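Local coordinates for biotin binding protein A (Gallus gallus, PDB 2C1S), which binds biotin as a tetrameric member of the avidin family, here holding the oxidised ligand biotin-D-sulfoxide, at residues A[3-11]-A[85-95]. Numbering follows the deposited sequence.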
loop_
_atom_site.group_PDB
_atom_site.type_symbol
_atom_site.label_atom_id
_atom_site.label_comp_id
_atom_site.label_asym_id
_atom_site.label_seq_id
_atom_site.Cartn_x
_atom_site.Cartn_y
_atom_site.Cartn_z
ATOM N N ARG A 3 2.343 5.988 -31.677
ATOM C CA ARG A 3 1.166 6.064 -30.780
ATOM C C ARG A 3 1.110 4.847 -29.861
ATOM O O ARG A 3 0.134 4.673 -29.126
ATOM C CB ARG A 3 -0.139 6.113 -31.591
ATOM C CG ARG A 3 -0.348 7.335 -32.448
ATOM C CD ARG A 3 -1.757 7.320 -33.032
ATOM N NE ARG A 3 -2.016 8.548 -33.782
ATOM C CZ ARG A 3 -2.500 9.679 -33.255
ATOM N NH1 ARG A 3 -2.804 9.751 -31.961
ATOM N NH2 ARG A 3 -2.688 10.744 -34.034
ATOM N N LYS A 4 2.115 3.972 -29.946
ATOM C CA LYS A 4 2.217 2.853 -29.014
ATOM C C LYS A 4 2.249 3.391 -27.587
ATOM O O LYS A 4 3.052 4.266 -27.288
ATOM C CB LYS A 4 3.472 2.017 -29.260
ATOM C CG LYS A 4 3.358 1.052 -30.427
ATOM C CD LYS A 4 2.087 0.234 -30.370
ATOM C CE LYS A 4 2.233 -0.974 -31.252
ATOM N NZ LYS A 4 0.994 -1.764 -31.249
ATOM N N CYS A 5 1.356 2.868 -26.740
ATOM C CA CYS A 5 1.253 3.243 -25.308
ATOM C C CYS A 5 0.655 4.620 -25.041
ATOM O O CYS A 5 0.687 5.112 -23.901
ATOM C CB CYS A 5 2.582 3.074 -24.574
ATOM S SG CYS A 5 2.721 1.431 -23.825
ATOM N N GLU A 6 0.130 5.234 -26.095
ATOM C CA GLU A 6 -0.771 6.366 -25.984
ATOM C C GLU A 6 -1.942 5.994 -25.078
ATOM O O GLU A 6 -2.701 5.039 -25.348
ATOM C CB GLU A 6 -1.244 6.766 -27.395
ATOM C CG GLU A 6 -2.571 7.444 -27.521
ATOM C CD GLU A 6 -2.739 8.124 -28.884
ATOM O OE1 GLU A 6 -1.751 8.726 -29.385
ATOM O OE2 GLU A 6 -3.868 8.059 -29.433
ATOM N N LEU A 7 -2.103 6.745 -23.983
ATOM C CA LEU A 7 -3.162 6.427 -23.038
ATOM C C LEU A 7 -4.539 6.574 -23.633
ATOM O O LEU A 7 -5.440 5.824 -23.274
ATOM C CB LEU A 7 -3.067 7.281 -21.754
ATOM C CG LEU A 7 -1.742 7.190 -21.016
ATOM C CD1 LEU A 7 -1.816 8.066 -19.746
ATOM C CD2 LEU A 7 -1.404 5.711 -20.692
ATOM N N GLN A 8 -4.699 7.540 -24.545
ATOM C CA GLN A 8 -5.991 7.804 -25.121
ATOM C C GLN A 8 -6.514 6.523 -25.708
ATOM O O GLN A 8 -5.798 5.840 -26.449
ATOM C CB GLN A 8 -5.893 8.858 -26.230
ATOM C CG GLN A 8 -7.214 9.062 -26.969
ATOM C CD GLN A 8 -7.116 10.167 -28.006
ATOM O OE1 GLN A 8 -6.052 10.764 -28.203
ATOM N NE2 GLN A 8 -8.221 10.448 -28.663
ATOM N N GLY A 9 -7.758 6.212 -25.411
ATOM C CA GLY A 9 -8.372 5.030 -25.981
ATOM C C GLY A 9 -9.025 4.176 -24.942
ATOM O O GLY A 9 -9.269 4.633 -23.840
ATOM N N LEU A 10 -9.285 2.921 -25.306
ATOM C CA LEU A 10 -10.089 2.012 -24.501
ATOM C C LEU A 10 -9.219 0.865 -23.944
ATOM O O LEU A 10 -8.394 0.287 -24.670
ATOM C CB LEU A 10 -11.184 1.429 -25.381
ATOM C CG LEU A 10 -12.104 2.440 -26.060
ATOM C CD1 LEU A 10 -12.155 2.196 -27.556
ATOM C CD2 LEU A 10 -13.478 2.365 -25.437
ATOM N N TRP A 11 -9.419 0.578 -22.658
ATOM C CA TRP A 11 -8.626 -0.384 -21.891
ATOM C C TRP A 11 -9.512 -1.294 -21.020
ATOM O O TRP A 11 -10.584 -0.917 -20.568
ATOM C CB TRP A 11 -7.632 0.358 -20.990
ATOM C CG TRP A 11 -6.738 1.301 -21.707
ATOM C CD1 TRP A 11 -6.999 2.612 -21.997
ATOM C CD2 TRP A 11 -5.434 1.022 -22.233
ATOM N NE1 TRP A 11 -5.951 3.161 -22.659
ATOM C CE2 TRP A 11 -4.980 2.201 -22.845
ATOM C CE3 TRP A 11 -4.619 -0.130 -22.278
ATOM C CZ2 TRP A 11 -3.721 2.293 -23.459
ATOM C CZ3 TRP A 11 -3.369 -0.039 -22.900
ATOM C CH2 TRP A 11 -2.931 1.168 -23.469
ATOM N N CYS A 85 2.773 2.529 -18.787
ATOM C CA CYS A 85 2.549 1.635 -19.923
ATOM C C CYS A 85 3.847 0.989 -20.410
ATOM O O CYS A 85 4.929 1.575 -20.336
ATOM C CB CYS A 85 1.931 2.435 -21.069
ATOM S SG CYS A 85 1.234 1.405 -22.388
ATOM N N PHE A 86 3.717 -0.239 -20.910
ATOM C CA PHE A 86 4.841 -0.980 -21.501
ATOM C C PHE A 86 4.353 -1.598 -22.773
ATOM O O PHE A 86 3.186 -1.954 -22.855
ATOM C CB PHE A 86 5.293 -2.094 -20.554
ATOM C CG PHE A 86 5.767 -1.580 -19.248
ATOM C CD1 PHE A 86 7.079 -1.178 -19.070
ATOM C CD2 PHE A 86 4.856 -1.416 -18.206
ATOM C CE1 PHE A 86 7.496 -0.660 -17.830
ATOM C CE2 PHE A 86 5.271 -0.892 -16.976
ATOM C CZ PHE A 86 6.570 -0.498 -16.810
ATOM N N VAL A 87 5.246 -1.694 -23.755
ATOM C CA VAL A 87 4.930 -2.349 -25.020
ATOM C C VAL A 87 5.798 -3.607 -25.034
ATOM O O VAL A 87 7.012 -3.523 -24.775
ATOM C CB VAL A 87 5.195 -1.429 -26.245
ATOM C CG1 VAL A 87 6.567 -0.757 -26.151
ATOM C CG2 VAL A 87 5.055 -2.189 -27.541
ATOM N N ASP A 88 5.171 -4.757 -25.250
ATOM C CA ASP A 88 5.942 -5.997 -25.299
ATOM C C ASP A 88 6.609 -6.210 -26.688
ATOM O O ASP A 88 6.498 -5.354 -27.579
ATOM C CB ASP A 88 5.113 -7.201 -24.796
ATOM C CG ASP A 88 4.140 -7.743 -25.834
ATOM O OD1 ASP A 88 4.211 -7.351 -26.999
ATOM O OD2 ASP A 88 3.284 -8.578 -25.486
ATOM N N ARG A 89 7.296 -7.348 -26.853
ATOM C CA ARG A 89 8.098 -7.623 -28.048
ATOM C C ARG A 89 7.222 -7.671 -29.290
ATOM O O ARG A 89 7.707 -7.454 -30.405
ATOM C CB ARG A 89 8.862 -8.943 -27.892
ATOM C CG ARG A 89 7.962 -10.179 -27.781
ATOM C CD ARG A 89 8.747 -11.474 -28.012
ATOM N NE ARG A 89 9.806 -11.682 -27.026
ATOM C CZ ARG A 89 10.858 -12.491 -27.214
ATOM N NH1 ARG A 89 11.020 -13.138 -28.374
ATOM N NH2 ARG A 89 11.760 -12.625 -26.258
ATOM N N ARG A 90 5.935 -7.952 -29.087
ATOM C CA ARG A 90 4.973 -8.034 -30.186
ATOM C C ARG A 90 4.171 -6.753 -30.399
ATOM O O ARG A 90 3.254 -6.723 -31.219
ATOM C CB ARG A 90 4.015 -9.193 -29.950
ATOM C CG ARG A 90 4.640 -10.526 -30.279
ATOM C CD ARG A 90 3.766 -11.708 -29.982
ATOM N NE ARG A 90 4.666 -12.851 -30.064
ATOM C CZ ARG A 90 5.245 -13.413 -29.010
ATOM N NH1 ARG A 90 4.987 -12.989 -27.777
ATOM N NH2 ARG A 90 6.078 -14.400 -29.189
ATOM N N GLY A 91 4.512 -5.713 -29.641
ATOM C CA GLY A 91 3.827 -4.422 -29.724
ATOM C C GLY A 91 2.550 -4.339 -28.901
ATOM O O GLY A 91 1.766 -3.411 -29.085
ATOM N N LYS A 92 2.306 -5.304 -28.017
ATOM C CA LYS A 92 1.074 -5.279 -27.238
ATOM C C LYS A 92 1.305 -4.374 -26.041
ATOM O O LYS A 92 2.355 -4.444 -25.406
ATOM C CB LYS A 92 0.660 -6.676 -26.791
ATOM C CG LYS A 92 0.459 -7.635 -27.970
ATOM C CD LYS A 92 -0.047 -9.020 -27.570
ATOM C CE LYS A 92 0.062 -9.986 -28.779
ATOM N NZ LYS A 92 -0.561 -11.300 -28.463
ATOM N N GLU A 93 0.335 -3.504 -25.775
ATOM C CA GLU A 93 0.439 -2.506 -24.687
ATOM C C GLU A 93 -0.251 -2.989 -23.421
ATOM O O GLU A 93 -1.382 -3.485 -23.447
ATOM C CB GLU A 93 -0.207 -1.174 -25.112
ATOM C CG GLU A 93 0.375 -0.522 -26.397
ATOM C CD GLU A 93 -0.704 0.190 -27.178
ATOM O OE1 GLU A 93 -1.781 -0.425 -27.438
ATOM O OE2 GLU A 93 -0.483 1.363 -27.531
ATOM N N MET A 94 0.431 -2.806 -22.297
ATOM C CA MET A 94 -0.158 -3.124 -21.001
ATOM C C MET A 94 0.062 -1.954 -20.048
ATOM O O MET A 94 1.181 -1.475 -19.957
ATOM C CB MET A 94 0.392 -4.452 -20.444
ATOM C CG MET A 94 -0.284 -5.723 -21.016
ATOM S SD MET A 94 0.461 -6.375 -22.540
ATOM C CE MET A 94 -0.584 -7.791 -22.859
ATOM N N LEU A 95 -0.978 -1.507 -19.332
ATOM C CA LEU A 95 -0.781 -0.507 -18.250
ATOM C C LEU A 95 -0.610 -1.277 -16.950
ATOM O O LEU A 95 -1.516 -2.011 -16.557
ATOM C CB LEU A 95 -1.968 0.468 -18.140
ATOM C CG LEU A 95 -2.531 1.048 -19.437
ATOM C CD1 LEU A 95 -3.828 1.842 -19.153
ATOM C CD2 LEU A 95 -1.511 1.894 -20.151
HETATM O O HOH W 1 2.018 -4.235 -33.066
#
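Leu-95 lies over one face of the Trp-11 indole: its CG sits 3.8 Å from the centroid of the six-membered ring and 16° off the normal, a CH-pi contact. CB of Glu-93 meets the ring edge at Trp-11 CH2 (4.0 Å), while SG of Cys-85 approaches obliquely. The hydrogen bond from Trp-11 NE1 to Leu-7 O (2.8 Å), near the ring plane, helps fix the rotation of the indole. With an alanine in place of Trp-11, the Leu-95 side chain would probably lose its flat support and Leu-7 O its donor. The Cys-5 to Cys-85 disulfide (SG to SG 2.1 Å) ties the N-terminal segment covalently to strand 78-87. Beside it, Cys-5 N donates nearly straight (167°) to the anti lone pair of Glu-93 OE2 at 2.5 Å, and OE1 of the same carboxylate forms a salt bridge with Arg-124, so both oxygens are engaged. Bent at chi2 (-49°), the Lys-4 chain lets NZ donate a hydrogen bond to Gly-91 O (2.8 Å) in the type I turn 88-91. Leu-7 touches Leu-95, Ile-21 and Phe-66 on three different strands, evidence that the N-terminal segment packs over one end of the antiparallel eight-stranded barrel of the avidin fold.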